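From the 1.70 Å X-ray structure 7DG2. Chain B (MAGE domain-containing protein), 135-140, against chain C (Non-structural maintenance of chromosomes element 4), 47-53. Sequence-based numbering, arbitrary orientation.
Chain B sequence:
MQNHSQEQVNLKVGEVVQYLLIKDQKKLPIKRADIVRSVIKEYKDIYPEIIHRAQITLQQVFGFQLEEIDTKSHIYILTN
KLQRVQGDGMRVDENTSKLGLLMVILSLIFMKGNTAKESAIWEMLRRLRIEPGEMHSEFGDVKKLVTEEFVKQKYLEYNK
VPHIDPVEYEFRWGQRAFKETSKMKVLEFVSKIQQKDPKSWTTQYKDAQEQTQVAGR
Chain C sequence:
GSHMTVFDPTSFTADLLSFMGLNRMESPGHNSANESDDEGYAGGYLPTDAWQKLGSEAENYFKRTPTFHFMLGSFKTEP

Chain B 135-140: MHSEFG
Chain C, residues 47-53: PTDAWQK

No direct hydrogen bond crosses this contact; its one polar link runs through a water that bridges a nitrogen of each of two aromatic rings. The indole NE1 of Trp51(C) donates to that water at 3.0 Å, and NE2 of His136(B) lies 2.8 Å from the same water oxygen. The His136(B) ring and the five-membered ring of Trp51(C) meet obliquely, centroids 5.5 Å apart and planes at 77°, with His136(B) CE1 3.7 Å from Trp51(C) NE1.

Trp51(C) is the centre of the packing, with 82 Å² covered. It sits in the first turn of a helix (phi/psi -74/-34), its CA-to-CB bond points toward chain B, and chi1 -74° (m) with chi2 102° lays the indole against His136(B), Glu138(B) and Phe139(B). Phe139(B) presents its edge to one face of the indole. CE2 of Phe139(B) comes within 3.6 Å of Trp51(C) CD2, the ring centroid is 4.9 Å from that of the five-membered ring, and the planes stand at 72°. Its rotamer is m (chi1 -58°, chi2 -63°) on a backbone of -110/-10.

Within the chain B loop, the His136(B) ring is fixed by hydrogen bonds from the backbone. His136(B), at -108/142 with chi1 -166° (t) and chi2 -96°, directs ND1 to the amides that follow, where it accepts from Glu138(B) N at 3.2 Å and, weakly, from Phe139(B) N at 3.4 Å. The other ring nitrogen, NE2, meets the water. Paired backbone bonds close the loop: His136(B) N to Gly140(B) O and Gly140(B) N to His136(B) O, both 2.9 Å. Met135(B) is at -56/137, Ser137(B) at -65/-27, Glu138(B) at -96/-44; Gly140(B) has a positive phi (70/-119), which favours glycine.

In register, Glu138(B) faces Trp51(C), their CA atoms 7.7 Å apart. With chi1 -165° (t), chi2 75° (p) and chi3 2°, Glu138(B) places CG 4.0 Å from Trp51(C) CB. Its OE2, hydrogen-bonded elsewhere in the structure, passes loosely 4.3 Å from Gln52(C) CG.

Chain C enters its helix through a type I turn from Pro47(C) (-58/154) to Ala50(C) (-65/-45), with Thr48(C) at -64/-19 and Asp49(C) at -105/19; Ala50(C) N reaches Pro47(C) O at 3.1 Å. Gln52(C) (-62/-40; m, t, chi3 13°) and Lys53(C) (-60/-47; m, t, m, m) follow. Asp49(C), the N-cap, makes no side-chain capping bond; its OD1 forms a salt bridge with Lys53(C) NZ at 2.7 Å, while Lys53(C) N bonds to Asp49(C) O at 2.8 Å.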

# COMPACT_ATOMS: atom_id res chain seq x y z
N MET B 135 6.42 20.85 -12.75
CA MET B 135 6.59 19.53 -12.15
C MET B 135 7.42 19.63 -10.89
O MET B 135 8.42 20.36 -10.83
CB MET B 135 7.24 18.56 -13.14
CG MET B 135 6.33 18.10 -14.27
SD MET B 135 5.01 16.97 -13.76
CE MET B 135 5.95 15.49 -13.41
N HIS B 136 6.99 18.91 -9.86
CA HIS B 136 7.61 18.95 -8.54
C HIS B 136 8.37 17.65 -8.31
O HIS B 136 7.92 16.58 -8.72
CB HIS B 136 6.54 19.16 -7.46
CG HIS B 136 7.09 19.54 -6.12
ND1 HIS B 136 7.31 18.62 -5.12
CD2 HIS B 136 7.43 20.75 -5.61
CE1 HIS B 136 7.78 19.24 -4.06
NE2 HIS B 136 7.86 20.53 -4.33
N SER B 137 9.53 17.75 -7.65
CA SER B 137 10.37 16.57 -7.49
C SER B 137 9.70 15.51 -6.62
O SER B 137 9.98 14.31 -6.78
CB SER B 137 11.72 16.97 -6.90
OG SER B 137 11.58 17.65 -5.66
N GLU B 138 8.81 15.91 -5.72
CA GLU B 138 8.09 14.98 -4.85
C GLU B 138 6.72 14.61 -5.39
O GLU B 138 6.35 13.42 -5.37
CB GLU B 138 7.94 15.58 -3.45
CG GLU B 138 7.54 14.57 -2.38
CD GLU B 138 8.68 13.66 -1.96
OE1 GLU B 138 9.81 13.83 -2.48
OE2 GLU B 138 8.46 12.78 -1.10
N PHE B 139 5.96 15.58 -5.88
CA PHE B 139 4.54 15.41 -6.17
C PHE B 139 4.20 15.42 -7.66
O PHE B 139 3.07 15.10 -8.01
CB PHE B 139 3.73 16.50 -5.46
CG PHE B 139 3.92 16.53 -3.97
CD1 PHE B 139 3.55 15.45 -3.19
CD2 PHE B 139 4.46 17.64 -3.34
CE1 PHE B 139 3.72 15.47 -1.82
CE2 PHE B 139 4.63 17.67 -1.96
CZ PHE B 139 4.26 16.58 -1.20
N GLY B 140 5.14 15.78 -8.53
CA GLY B 140 4.84 15.82 -9.94
C GLY B 140 3.90 16.95 -10.31
O GLY B 140 4.22 18.12 -10.11
N PRO C 47 16.00 19.22 2.71
CA PRO C 47 16.47 17.83 2.62
C PRO C 47 15.56 17.00 1.73
O PRO C 47 14.37 17.29 1.56
CB PRO C 47 16.41 17.34 4.08
CG PRO C 47 16.47 18.58 4.90
CD PRO C 47 15.76 19.63 4.11
N THR C 48 16.13 15.94 1.15
CA THR C 48 15.38 15.11 0.22
C THR C 48 14.19 14.41 0.89
O THR C 48 13.27 13.98 0.20
CB THR C 48 16.30 14.07 -0.41
OG1 THR C 48 16.83 13.21 0.60
CG2 THR C 48 17.45 14.75 -1.14
N ASP C 49 14.19 14.30 2.22
CA ASP C 49 13.13 13.63 2.96
C ASP C 49 12.19 14.61 3.65
O ASP C 49 11.46 14.21 4.56
CB ASP C 49 13.73 12.66 3.98
CG ASP C 49 14.53 13.37 5.06
OD1 ASP C 49 14.99 14.51 4.81
OD2 ASP C 49 14.70 12.79 6.15
N ALA C 50 12.18 15.87 3.22
CA ALA C 50 11.47 16.91 3.95
C ALA C 50 9.96 16.67 3.97
O ALA C 50 9.31 16.81 5.01
CB ALA C 50 11.78 18.28 3.34
N TRP C 51 9.38 16.31 2.83
CA TRP C 51 7.94 16.08 2.79
C TRP C 51 7.56 14.78 3.47
O TRP C 51 6.49 14.69 4.10
CB TRP C 51 7.43 16.12 1.35
CG TRP C 51 7.40 17.51 0.79
CD1 TRP C 51 8.31 18.08 -0.06
CD2 TRP C 51 6.44 18.53 1.09
NE1 TRP C 51 7.97 19.38 -0.32
CE2 TRP C 51 6.82 19.68 0.37
CE3 TRP C 51 5.29 18.58 1.88
CZ2 TRP C 51 6.09 20.87 0.43
CZ3 TRP C 51 4.57 19.76 1.94
CH2 TRP C 51 4.97 20.89 1.21
N GLN C 52 8.41 13.75 3.37
CA GLN C 52 8.17 12.53 4.13
C GLN C 52 8.21 12.80 5.63
O GLN C 52 7.42 12.23 6.38
CB GLN C 52 9.21 11.46 3.76
CG GLN C 52 8.80 10.57 2.60
CD GLN C 52 9.79 9.44 2.37
OE1 GLN C 52 10.65 9.16 3.22
NE2 GLN C 52 9.68 8.78 1.22
N LYS C 53 9.14 13.65 6.07
CA LYS C 53 9.21 14.00 7.49
C LYS C 53 7.91 14.66 7.94
O LYS C 53 7.34 14.31 8.98
CB LYS C 53 10.39 14.93 7.75
CG LYS C 53 11.76 14.25 7.80
CD LYS C 53 12.75 15.02 8.69
CE LYS C 53 13.32 16.26 8.00
NZ LYS C 53 14.49 15.96 7.09
O HOH W 1 9.06 21.53 -2.05